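Local coordinates for protein glutathione S-transferase 2 (Onchocerca volvulus, PDB 1TU8) that catalyses the conjugation of glutathione to halide-bearing electrophiles and appears to play a central role in the detoxification system of this parasitic nematode, at residues A[5-10]-A[49-54]; A[17-22]-A[190-195]; A[43-48]-A[57-62]. All blocks are in the same frame, centred on the assembly; numbering follows the deposited sequence.

Contact 1. Residues A[5-10]-A[49-54]; sequences LTYFSI and QLPCLY. With GTX (S-hexylglutathione), chain E.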
loop_
_atom_site.group_PDB
_atom_site.type_symbol
_atom_site.label_atom_id
_atom_site.label_comp_id
_atom_site.label_asym_id
_atom_site.label_seq_id
_atom_site.Cartn_x
_atom_site.Cartn_y
_atom_site.Cartn_z
ATOM N N LEU A 5 -2.429 -19.068 6.962
ATOM C CA LEU A 5 -2.676 -18.050 5.953
ATOM C C LEU A 5 -3.949 -18.385 5.209
ATOM O O LEU A 5 -4.000 -19.357 4.455
ATOM C CB LEU A 5 -1.518 -17.970 4.967
ATOM C CG LEU A 5 -1.576 -16.813 3.978
ATOM C CD1 LEU A 5 -1.426 -15.489 4.720
ATOM C CD2 LEU A 5 -0.497 -16.988 2.934
ATOM N N THR A 6 -4.967 -17.566 5.418
ATOM C CA THR A 6 -6.259 -17.758 4.786
ATOM C C THR A 6 -6.382 -16.845 3.572
ATOM O O THR A 6 -6.297 -15.626 3.692
ATOM C CB THR A 6 -7.355 -17.472 5.809
ATOM O OG1 THR A 6 -7.267 -18.430 6.879
ATOM C CG2 THR A 6 -8.734 -17.655 5.211
ATOM N N TYR A 7 -6.550 -17.456 2.407
ATOM C CA TYR A 7 -6.779 -16.729 1.159
ATOM C C TYR A 7 -7.548 -17.620 0.185
ATOM O O TYR A 7 -7.844 -18.782 0.478
ATOM C CB TYR A 7 -5.442 -16.303 0.550
ATOM C CG TYR A 7 -5.546 -15.311 -0.596
ATOM C CD1 TYR A 7 -5.042 -15.621 -1.853
ATOM C CD2 TYR A 7 -6.132 -14.053 -0.416
ATOM C CE1 TYR A 7 -5.121 -14.720 -2.903
ATOM C CE2 TYR A 7 -6.225 -13.140 -1.472
ATOM C CZ TYR A 7 -5.708 -13.487 -2.712
ATOM O OH TYR A 7 -5.768 -12.610 -3.772
ATOM N N PHE A 8 -7.887 -17.061 -0.968
ATOM C CA PHE A 8 -8.495 -17.818 -2.049
ATOM C C PHE A 8 -7.489 -18.780 -2.665
ATOM O O PHE A 8 -6.286 -18.679 -2.415
ATOM C CB PHE A 8 -9.092 -16.855 -3.082
ATOM C CG PHE A 8 -10.209 -16.038 -2.521
ATOM C CD1 PHE A 8 -9.993 -14.728 -2.107
ATOM C CD2 PHE A 8 -11.466 -16.603 -2.331
ATOM C CE1 PHE A 8 -11.020 -13.982 -1.546
ATOM C CE2 PHE A 8 -12.496 -15.864 -1.776
ATOM C CZ PHE A 8 -12.270 -14.546 -1.377
ATOM N N SER A 9 -7.989 -19.724 -3.457
ATOM C CA SER A 9 -7.168 -20.788 -4.032
ATOM C C SER A 9 -6.540 -20.307 -5.339
ATOM O O SER A 9 -6.731 -20.892 -6.405
ATOM C CB SER A 9 -8.017 -22.062 -4.217
ATOM O OG SER A 9 -7.202 -23.219 -4.128
ATOM N N ILE A 10 -5.827 -19.184 -5.238
ATOM C CA ILE A 10 -5.099 -18.575 -6.346
ATOM C C ILE A 10 -3.794 -18.002 -5.790
ATOM O O ILE A 10 -3.594 -17.962 -4.579
ATOM C CB ILE A 10 -5.937 -17.439 -6.984
ATOM C CG1 ILE A 10 -6.074 -16.247 -6.019
ATOM C CG2 ILE A 10 -7.336 -17.937 -7.381
ATOM C CD1 ILE A 10 -6.702 -15.016 -6.650
ATOM N N GLN A 49 -12.201 -8.904 4.041
ATOM C CA GLN A 49 -11.384 -9.349 2.914
ATOM C C GLN A 49 -10.187 -10.183 3.351
ATOM O O GLN A 49 -9.806 -10.185 4.522
ATOM C CB GLN A 49 -10.905 -8.137 2.102
ATOM C CG GLN A 49 -12.023 -7.474 1.308
ATOM C CD GLN A 49 -11.533 -6.652 0.128
ATOM O OE1 GLN A 49 -12.052 -6.785 -0.987
ATOM N NE2 GLN A 49 -10.546 -5.802 0.362
ATOM N N LEU A 50 -9.617 -10.884 2.377
ATOM C CA LEU A 50 -8.446 -11.740 2.542
ATOM C C LEU A 50 -7.309 -11.187 1.674
ATOM O O LEU A 50 -7.584 -10.439 0.725
ATOM C CB LEU A 50 -8.803 -13.155 2.094
ATOM C CG LEU A 50 -9.968 -13.819 2.828
ATOM C CD1 LEU A 50 -10.233 -15.193 2.227
ATOM C CD2 LEU A 50 -9.672 -13.933 4.319
ATOM N N PRO A 51 -6.041 -11.526 1.940
ATOM C CA PRO A 51 -5.591 -12.539 2.912
ATOM C C PRO A 51 -5.634 -12.161 4.398
ATOM O O PRO A 51 -5.719 -10.987 4.757
ATOM C CB PRO A 51 -4.132 -12.774 2.492
ATOM C CG PRO A 51 -3.691 -11.447 1.905
ATOM C CD PRO A 51 -4.911 -10.908 1.224
ATOM N N CYS A 52 -5.583 -13.191 5.242
ATOM C CA CYS A 52 -5.482 -13.064 6.692
ATOM C C CYS A 52 -4.392 -13.992 7.186
ATOM O O CYS A 52 -4.390 -15.168 6.840
ATOM C CB CYS A 52 -6.790 -13.453 7.365
ATOM S SG CYS A 52 -6.782 -13.170 9.145
ATOM N N LEU A 53 -3.457 -13.469 7.981
ATOM C CA LEU A 53 -2.493 -14.301 8.675
ATOM C C LEU A 53 -2.872 -14.371 10.141
ATOM O O LEU A 53 -2.942 -13.348 10.810
ATOM C CB LEU A 53 -1.082 -13.738 8.530
ATOM C CG LEU A 53 0.011 -14.551 9.236
ATOM C CD1 LEU A 53 0.314 -15.840 8.478
ATOM C CD2 LEU A 53 1.279 -13.731 9.448
ATOM N N TYR A 54 -3.131 -15.583 10.622
ATOM C CA TYR A 54 -3.252 -15.832 12.036
ATOM C C TYR A 54 -1.854 -16.183 12.508
ATOM O O TYR A 54 -1.298 -17.202 12.115
ATOM C CB TYR A 54 -4.229 -16.976 12.314
ATOM C CG TYR A 54 -5.631 -16.734 11.808
ATOM C CD1 TYR A 54 -6.004 -17.103 10.511
ATOM C CD2 TYR A 54 -6.593 -16.153 12.627
ATOM C CE1 TYR A 54 -7.311 -16.895 10.048
ATOM C CE2 TYR A 54 -7.892 -15.942 12.172
ATOM C CZ TYR A 54 -8.241 -16.321 10.890
ATOM O OH TYR A 54 -9.527 -16.121 10.450
HETATM N N1 GTX E . -5.561 -4.079 0.267
HETATM C CA1 GTX E . -6.027 -5.415 0.611
HETATM C C1 GTX E . -4.822 -6.290 0.808
HETATM O O11 GTX E . -3.710 -5.970 0.224
HETATM O O12 GTX E . -4.864 -7.367 1.550
HETATM C CB1 GTX E . -6.916 -5.931 -0.517
HETATM C CG1 GTX E . -7.639 -7.222 -0.132
HETATM C CD1 GTX E . -8.509 -7.723 -1.263
HETATM O OE1 GTX E . -8.747 -6.929 -2.384
HETATM N N2 GTX E . -9.039 -8.937 -1.108
HETATM C CA2 GTX E . -9.915 -9.587 -2.068
HETATM C C2 GTX E . -11.138 -10.133 -1.394
HETATM O O2 GTX E . -11.064 -10.653 -0.091
HETATM C CB2 GTX E . -9.172 -10.750 -2.712
HETATM S SG2 GTX E . -7.702 -10.183 -3.597
HETATM C C1S GTX E . -8.565 -9.941 -5.173
HETATM C C2S GTX E . -8.507 -11.169 -6.089
HETATM C C3S GTX E . -9.494 -12.245 -5.650
HETATM C C4S GTX E . -9.987 -13.125 -6.793
HETATM C C5S GTX E . -10.946 -14.188 -6.258
HETATM C C6S GTX E . -12.293 -13.597 -5.854
HETATM N N3 GTX E . -12.274 -10.079 -2.076
HETATM C CA3 GTX E . -13.447 -10.828 -1.648
HETATM C C3 GTX E . -14.559 -9.911 -1.209
HETATM O O31 GTX E . -15.715 -10.412 -0.862
HETATM O O32 GTX E . -14.392 -8.611 -1.166
#
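The Phe-8 ring is sandwiched: Leu-50 CD1 sits over one face, 4.0 Å from Phe-8 CE1 in a CH-pi contact, C5S of the S-hexylglutathione tail covers the opposite face toward the rim, and ligand O2 lies at the edge. Phe-8 CD1 in turn covers one face of Tyr-7, whose edge meets Leu-50 C and the ligand sulfur. Tyr-54 carries Cys-52 SG over one face and turns its edge to Thr-6, with Tyr-54 CE1 3.5 Å from Thr-6 OG1; that hydroxyl is hydrogen-bonded to Asp-31. Two strands of the thioredoxin-like glutathione S-transferase N-terminal domain run antiparallel here. Thr-6 and Cys-52 form a hydrogen-bonded pair, Thr-6 N to Cys-52 O at 2.8 Å and Cys-52 N to Thr-6 O at 3.0 Å, while Leu-5 and Leu-53 face each other as the adjoining non-hydrogen-bonded pair. The peptide before Pro-51 is cis, a hallmark of the thioredoxin fold at this place. Tyr-7 holds CG trans to its own backbone N (chi1 -169°), which lays the ring beside Pro-51, Tyr-7 CE2 3.7 Å from Pro-51 CD, both pointing the same way. Just before the cis bond, Leu-50 pairs with the cysteinyl part of the ligand like a neighbouring strand: its N donates to O2 (2.9 Å, 170° at the hydrogen) and its O accepts from ligand N2 (2.8 Å). Tyr-7 OH, hydrogen-bonded to Leu-13 N, comes within 3.1 Å of ligand SG2. The backbone thus reads the peptide of glutathione by two complementary bonds, while the hydroxyl near the sulfur is consistent with the tyrosine that activates the glutathione thiol in pi-class enzymes; here the sulfur is alkylated.

Contact 2. Residues A[17-22]-A[190-195]; sequences IRLFLV and EYCEKR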
loop_
_atom_site.group_PDB
_atom_site.type_symbol
_atom_site.label_atom_id
_atom_site.label_comp_id
_atom_site.label_asym_id
_atom_site.label_seq_id
_atom_site.Cartn_x
_atom_site.Cartn_y
_atom_site.Cartn_z
ATOM N N ILE A 17 3.594 -13.660 0.282
ATOM C CA ILE A 17 3.619 -14.104 1.670
ATOM C C ILE A 17 3.932 -15.609 1.733
ATOM O O ILE A 17 4.773 -16.037 2.508
ATOM C CB ILE A 17 2.279 -13.778 2.384
ATOM C CG1 ILE A 17 2.074 -12.257 2.450
ATOM C CG2 ILE A 17 2.273 -14.357 3.789
ATOM C CD1 ILE A 17 0.635 -11.841 2.578
ATOM N N ARG A 18 3.284 -16.395 0.885
ATOM C CA ARG A 18 3.586 -17.827 0.803
ATOM C C ARG A 18 5.061 -18.049 0.474
ATOM O O ARG A 18 5.723 -18.867 1.109
ATOM C CB ARG A 18 2.708 -18.516 -0.244
ATOM C CG ARG A 18 1.181 -18.475 0.055
ATOM C CD ARG A 18 0.372 -19.309 -0.935
ATOM N NE ARG A 18 -1.076 -19.313 -0.679
ATOM C CZ ARG A 18 -2.005 -18.787 -1.477
ATOM N NH1 ARG A 18 -1.677 -18.140 -2.596
ATOM N NH2 ARG A 18 -3.291 -18.881 -1.134
ATOM N N LEU A 19 5.572 -17.311 -0.509
ATOM C CA LEU A 19 6.966 -17.418 -0.934
ATOM C C LEU A 19 7.934 -17.099 0.218
ATOM O O LEU A 19 8.891 -17.826 0.435
ATOM C CB LEU A 19 7.232 -16.494 -2.129
ATOM C CG LEU A 19 6.520 -16.870 -3.436
ATOM C CD1 LEU A 19 6.549 -15.725 -4.432
ATOM C CD2 LEU A 19 7.140 -18.108 -4.028
ATOM N N PHE A 20 7.666 -16.025 0.959
ATOM C CA PHE A 20 8.444 -15.652 2.151
ATOM C C PHE A 20 8.456 -16.809 3.160
ATOM O O PHE A 20 9.518 -17.213 3.632
ATOM C CB PHE A 20 7.831 -14.396 2.796
ATOM C CG PHE A 20 8.560 -13.884 4.019
ATOM C CD1 PHE A 20 9.253 -12.682 3.970
ATOM C CD2 PHE A 20 8.510 -14.562 5.227
ATOM C CE1 PHE A 20 9.900 -12.184 5.094
ATOM C CE2 PHE A 20 9.169 -14.069 6.356
ATOM C CZ PHE A 20 9.859 -12.885 6.287
ATOM N N LEU A 21 7.282 -17.343 3.478
ATOM C CA LEU A 21 7.175 -18.390 4.496
ATOM C C LEU A 21 7.918 -19.654 4.064
ATOM O O LEU A 21 8.719 -20.202 4.827
ATOM C CB LEU A 21 5.714 -18.705 4.799
ATOM C CG LEU A 21 4.941 -17.555 5.450
ATOM C CD1 LEU A 21 3.453 -17.805 5.365
ATOM C CD2 LEU A 21 5.393 -17.323 6.895
ATOM N N VAL A 22 7.667 -20.095 2.839
ATOM C CA VAL A 22 8.283 -21.301 2.301
ATOM C C VAL A 22 9.816 -21.182 2.286
ATOM O O VAL A 22 10.532 -22.064 2.773
ATOM C CB VAL A 22 7.758 -21.597 0.869
ATOM C CG1 VAL A 22 8.604 -22.642 0.171
ATOM C CG2 VAL A 22 6.281 -22.049 0.909
ATOM N N GLU A 190 11.443 -25.878 -5.535
ATOM C CA GLU A 190 10.583 -27.013 -5.203
ATOM C C GLU A 190 9.112 -26.592 -5.101
ATOM O O GLU A 190 8.229 -27.205 -5.699
ATOM C CB GLU A 190 11.053 -27.601 -3.872
ATOM C CG GLU A 190 10.287 -28.814 -3.380
ATOM C CD GLU A 190 10.953 -29.439 -2.179
ATOM O OE1 GLU A 190 11.040 -28.759 -1.132
ATOM O OE2 GLU A 190 11.406 -30.593 -2.285
ATOM N N TYR A 191 8.860 -25.524 -4.351
ATOM C CA TYR A 191 7.499 -25.045 -4.126
ATOM C C TYR A 191 6.847 -24.577 -5.413
ATOM O O TYR A 191 5.698 -24.910 -5.677
ATOM C CB TYR A 191 7.495 -23.898 -3.108
ATOM C CG TYR A 191 6.187 -23.150 -3.044
ATOM C CD1 TYR A 191 6.039 -21.934 -3.695
ATOM C CD2 TYR A 191 5.100 -23.655 -2.331
ATOM C CE1 TYR A 191 4.854 -21.240 -3.653
ATOM C CE2 TYR A 191 3.898 -22.961 -2.277
ATOM C CZ TYR A 191 3.790 -21.748 -2.948
ATOM O OH TYR A 191 2.626 -21.048 -2.921
ATOM N N CYS A 192 7.577 -23.797 -6.206
ATOM C CA CYS A 192 7.030 -23.200 -7.425
ATOM C C CYS A 192 6.742 -24.263 -8.500
ATOM O O CYS A 192 5.753 -24.169 -9.216
ATOM C CB CYS A 192 7.979 -22.146 -7.999
ATOM S SG CYS A 192 8.075 -20.618 -7.023
ATOM N N GLU A 193 7.609 -25.262 -8.603
ATOM C CA GLU A 193 7.418 -26.341 -9.574
ATOM C C GLU A 193 6.214 -27.229 -9.242
ATOM O O GLU A 193 5.478 -27.630 -10.144
ATOM C CB GLU A 193 8.704 -27.154 -9.732
ATOM C CG GLU A 193 9.746 -26.400 -10.540
ATOM C CD GLU A 193 11.077 -27.116 -10.656
ATOM O OE1 GLU A 193 12.008 -26.514 -11.225
ATOM O OE2 GLU A 193 11.204 -28.270 -10.188
ATOM N N LYS A 194 5.997 -27.506 -7.957
ATOM C CA LYS A 194 4.803 -28.229 -7.505
ATOM C C LYS A 194 3.523 -27.412 -7.755
ATOM O O LYS A 194 2.505 -27.941 -8.194
ATOM C CB LYS A 194 4.902 -28.562 -6.009
ATOM C CG LYS A 194 5.706 -29.809 -5.684
ATOM C CD LYS A 194 6.256 -29.777 -4.245
ATOM C CE LYS A 194 6.821 -31.136 -3.790
ATOM N NZ LYS A 194 8.286 -31.329 -4.102
ATOM N N ARG A 195 3.593 -26.116 -7.465
ATOM C CA ARG A 195 2.475 -25.200 -7.688
ATOM C C ARG A 195 2.092 -25.155 -9.167
ATOM O O ARG A 195 0.914 -25.231 -9.520
ATOM C CB ARG A 195 2.859 -23.804 -7.194
ATOM C CG ARG A 195 1.797 -22.714 -7.362
ATOM C CD ARG A 195 2.368 -21.323 -7.130
ATOM N NE ARG A 195 3.405 -21.034 -8.109
ATOM C CZ ARG A 195 4.321 -20.075 -8.017
ATOM N NH1 ARG A 195 4.358 -19.256 -6.982
ATOM N NH2 ARG A 195 5.206 -19.921 -8.984
#
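Tyr-191, whose hydroxyl lies against the aliphatic stem of Arg-18, shares an acceptor with Arg-195: Glu-15 OE2 accepts from Tyr-191 OH and forms a salt bridge with Arg-195 NH1, and OE1 of the same carboxylate pairs with Arg-18 NH1. This cluster sits at the domain interface of the glutathione S-transferase fold, where helix 15-23 of the thioredoxin-like half meets helix 186-197 of the all-helical half. The two helix segments run at 134° between their N-to-C directions, closer to antiparallel than parallel, with axes 11.3 Å apart, a separation bridged by side chains alone. Most of the bridging falls to Tyr-191. With CG trans to the backbone N (chi1 167°), its ring reaches across to helix 15-23, and Val-22 meets it at about a right angle. Val-22 CG2 lies over one face in a CH-pi contact, 3.8 Å from Tyr-191 CD2, while the other methyl, Val-22 CG1, rests 3.7 Å from Tyr-191 CB. Leu-19 CD2 approaches obliquely, 3.9 Å from Tyr-191 CE1, and the same methyl also touches Cys-192 SG at 4.0 Å. The stem of Arg-18 runs extended from CG to NE and brings Arg-18 CD to 3.5 Å from Tyr-191 OH before its guanidinium travels on to Asp-30 and to the carbonyls of Phe-8 and Ile-10. A carboxylate shared by two arginines would probably stay ionised, so charge and apolar packing join the domains side by side. Leu-19 CD2 also reaches to 4.2 Å from Arg-195 NH1.

Contact 3. Residues A[43-48]-A[57-62]; sequences SQFQFG and DQQIVQ. With GTX (S-hexylglutathione), chain E.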
loop_
_atom_site.group_PDB
_atom_site.type_symbol
_atom_site.label_atom_id
_atom_site.label_comp_id
_atom_site.label_asym_id
_atom_site.label_seq_id
_atom_site.Cartn_x
_atom_site.Cartn_y
_atom_site.Cartn_z
ATOM N N SER A 43 -17.537 -11.613 7.704
ATOM C CA SER A 43 -17.560 -10.669 8.830
ATOM C C SER A 43 -16.511 -10.946 9.917
ATOM O O SER A 43 -16.323 -10.127 10.827
ATOM C CB SER A 43 -18.955 -10.633 9.467
ATOM O OG SER A 43 -19.317 -11.912 9.961
ATOM N N GLN A 44 -15.833 -12.088 9.837
ATOM C CA GLN A 44 -14.773 -12.412 10.793
ATOM C C GLN A 44 -13.481 -11.616 10.549
ATOM O O GLN A 44 -12.596 -11.601 11.401
ATOM C CB GLN A 44 -14.451 -13.901 10.741
ATOM C CG GLN A 44 -15.602 -14.817 11.150
ATOM C CD GLN A 44 -15.223 -16.283 11.051
ATOM O OE1 GLN A 44 -14.042 -16.625 11.089
ATOM N NE2 GLN A 44 -16.219 -17.148 10.909
ATOM N N PHE A 45 -13.375 -10.977 9.384
ATOM C CA PHE A 45 -12.175 -10.235 8.998
ATOM C C PHE A 45 -12.417 -8.735 9.094
ATOM O O PHE A 45 -13.493 -8.253 8.768
ATOM C CB PHE A 45 -11.749 -10.668 7.594
ATOM C CG PHE A 45 -11.547 -12.150 7.493
ATOM C CD1 PHE A 45 -12.558 -12.976 7.014
ATOM C CD2 PHE A 45 -10.385 -12.728 7.981
ATOM C CE1 PHE A 45 -12.383 -14.357 6.970
ATOM C CE2 PHE A 45 -10.207 -14.107 7.940
ATOM C CZ PHE A 45 -11.208 -14.919 7.435
ATOM N N GLN A 46 -11.397 -8.014 9.539
ATOM C CA GLN A 46 -11.531 -6.613 9.939
ATOM C C GLN A 46 -12.001 -5.691 8.800
ATOM O O GLN A 46 -12.677 -4.690 9.051
ATOM C CB GLN A 46 -10.217 -6.101 10.551
ATOM C CG GLN A 46 -9.865 -6.703 11.933
ATOM C CD GLN A 46 -8.861 -7.856 11.870
ATOM O OE1 GLN A 46 -7.981 -7.978 12.731
ATOM N NE2 GLN A 46 -8.996 -8.699 10.870
ATOM N N PHE A 47 -11.660 -6.025 7.559
ATOM C CA PHE A 47 -12.114 -5.257 6.390
ATOM C C PHE A 47 -12.970 -6.101 5.439
ATOM O O PHE A 47 -13.232 -5.704 4.296
ATOM C CB PHE A 47 -10.922 -4.620 5.646
ATOM C CG PHE A 47 -10.142 -3.661 6.488
ATOM C CD1 PHE A 47 -8.834 -3.953 6.880
ATOM C CD2 PHE A 47 -10.718 -2.471 6.920
ATOM C CE1 PHE A 47 -8.124 -3.078 7.672
ATOM C CE2 PHE A 47 -10.005 -1.587 7.728
ATOM C CZ PHE A 47 -8.705 -1.893 8.103
ATOM N N GLY A 48 -13.415 -7.262 5.919
ATOM C CA GLY A 48 -14.239 -8.164 5.135
ATOM C C GLY A 48 -13.526 -8.801 3.954
ATOM O O GLY A 48 -14.164 -9.197 2.980
ATOM N N ASP A 57 -2.216 -15.989 18.394
ATOM C CA ASP A 57 -3.525 -15.439 18.740
ATOM C C ASP A 57 -3.862 -14.149 17.979
ATOM O O ASP A 57 -4.990 -13.662 18.076
ATOM C CB ASP A 57 -3.577 -15.136 20.253
ATOM C CG ASP A 57 -4.039 -16.328 21.094
ATOM O OD1 ASP A 57 -3.171 -17.128 21.606
ATOM O OD2 ASP A 57 -5.298 -16.528 21.286
ATOM N N GLN A 58 -2.902 -13.612 17.221
ATOM C CA GLN A 58 -3.090 -12.375 16.446
ATOM C C GLN A 58 -3.761 -12.667 15.112
ATOM O O GLN A 58 -3.394 -13.617 14.435
ATOM C CB GLN A 58 -1.748 -11.704 16.143
ATOM C CG GLN A 58 -0.868 -11.435 17.329
ATOM C CD GLN A 58 0.524 -10.988 16.916
ATOM O OE1 GLN A 58 1.523 -11.639 17.255
ATOM N NE2 GLN A 58 0.600 -9.886 16.173
ATOM N N GLN A 59 -4.739 -11.847 14.742
ATOM C CA GLN A 59 -5.388 -11.920 13.441
ATOM C C GLN A 59 -5.016 -10.675 12.637
ATOM O O GLN A 59 -5.405 -9.563 12.988
ATOM C CB GLN A 59 -6.908 -12.002 13.596
ATOM C CG GLN A 59 -7.625 -12.206 12.273
ATOM C CD GLN A 59 -9.130 -12.071 12.359
ATOM O OE1 GLN A 59 -9.672 -11.599 13.359
ATOM N NE2 GLN A 59 -9.810 -12.480 11.299
ATOM N N ILE A 60 -4.262 -10.877 11.562
ATOM C CA ILE A 60 -3.678 -9.787 10.790
ATOM C C ILE A 60 -4.150 -9.869 9.350
ATOM O O ILE A 60 -3.778 -10.788 8.622
ATOM C CB ILE A 60 -2.127 -9.834 10.817
ATOM C CG1 ILE A 60 -1.597 -9.992 12.249
ATOM C CG2 ILE A 60 -1.550 -8.562 10.179
ATOM C CD1 ILE A 60 -0.154 -10.421 12.321
ATOM N N VAL A 61 -4.954 -8.894 8.944
ATOM C CA VAL A 61 -5.331 -8.734 7.546
ATOM C C VAL A 61 -4.463 -7.651 6.910
ATOM O O VAL A 61 -3.640 -7.033 7.590
ATOM C CB VAL A 61 -6.839 -8.417 7.365
ATOM C CG1 VAL A 61 -7.704 -9.610 7.808
ATOM C CG2 VAL A 61 -7.240 -7.153 8.104
ATOM N N GLN A 62 -4.641 -7.477 5.600
ATOM C CA GLN A 62 -3.916 -6.523 4.758
ATOM C C GLN A 62 -2.550 -7.092 4.364
ATOM O O GLN A 62 -1.630 -7.150 5.183
ATOM C CB GLN A 62 -3.795 -5.129 5.412
ATOM C CG GLN A 62 -5.103 -4.355 5.502
ATOM C CD GLN A 62 -5.620 -3.841 4.160
ATOM O OE1 GLN A 62 -6.755 -3.352 4.071
ATOM N NE2 GLN A 62 -4.815 -3.964 3.126
HETATM N N1 GTX E . -5.561 -4.079 0.267
HETATM C CA1 GTX E . -6.027 -5.415 0.611
HETATM C C1 GTX E . -4.822 -6.290 0.808
HETATM O O11 GTX E . -3.710 -5.970 0.224
HETATM O O12 GTX E . -4.864 -7.367 1.550
HETATM C CB1 GTX E . -6.916 -5.931 -0.517
HETATM C CG1 GTX E . -7.639 -7.222 -0.132
HETATM C CD1 GTX E . -8.509 -7.723 -1.263
HETATM O OE1 GTX E . -8.747 -6.929 -2.384
HETATM N N2 GTX E . -9.039 -8.937 -1.108
HETATM C CA2 GTX E . -9.915 -9.587 -2.068
HETATM C C2 GTX E . -11.138 -10.133 -1.394
HETATM O O2 GTX E . -11.064 -10.653 -0.091
HETATM C CB2 GTX E . -9.172 -10.750 -2.712
HETATM S SG2 GTX E . -7.702 -10.183 -3.597
HETATM C C1S GTX E . -8.565 -9.941 -5.173
HETATM C C2S GTX E . -8.507 -11.169 -6.089
HETATM C C3S GTX E . -9.494 -12.245 -5.650
HETATM C C4S GTX E . -9.987 -13.125 -6.793
HETATM C C5S GTX E . -10.946 -14.188 -6.258
HETATM C C6S GTX E . -12.293 -13.597 -5.854
HETATM N N3 GTX E . -12.274 -10.079 -2.076
HETATM C CA3 GTX E . -13.447 -10.828 -1.648
HETATM C C3 GTX E . -14.559 -9.911 -1.209
HETATM O O31 GTX E . -15.715 -10.412 -0.862
HETATM O O32 GTX E . -14.392 -8.611 -1.166
#
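Gln-62, whose side chain crosses Phe-47 at about a right angle, has a positive phi (81°), unusual for a residue other than glycine, right at the N-cap of helix 63-73 and beside the bound S-hexylglutathione. It is inferred to bind glutathione, and its side-chain end lies beside the ligand's gamma-glutamyl amino group; Ser-63 OG next to it is hydrogen-bonded to the ligand. Across from it, residues 45-48 make a type I turn closed by Gly-48 N to Phe-45 O (3.0 Å). Gln-59 stretches out from the edge strand of the sheet, CG trans to the backbone N (chi1 -175°), and Gln-59 NE2 donates to Gln-44 O at 2.9 Å. The acceptor lies near the Gln-59 amide plane, yet the donor stands well above the carbonyl plane of Gln-44. Gln-59 NE2 also comes 3.4 Å from Phe-45 CD2. Val-61 fills the middle with both methyls: CG1 is 4.1 Å from Phe-45 CD2, CG2 3.8 Å from Phe-47 CD1, and the Gln-46 side chain leans on the pair. Phe-47 also packs on Gly-93 of the second subunit, consistent with the lock-and-key aromatic of pi-class dimers, and its carbonyl accepts from Lys-127 there. The Gln-59 amide bond and the Val-61 methyls thus join loop and strand through a polar and an apolar contact, although the buried Gln-46 N has no partner in the model.

From the N terminus the chain lays down strand 3-8, which opens contact 1, then helix 15-23, which opens contact 2. Beyond strand 29-33 and the helix after it, the loop 43-48 opens contact 3. Residues 49-54 next close contact 1, and 57-62 close contact 3, so these two cross, sharing the sheet and the ligand; Leu-53 N to Ile-60 O joins them as neighbouring strands. Contact 2 closes last, at 190-195, in the last helix of the helical domain; it crosses contact 1 and encloses contact 3. Leu-5 CD2, packed on Arg-18 CG, links contacts 1 and 2. Together they run from dimer-facing loop through sheet to domain interface.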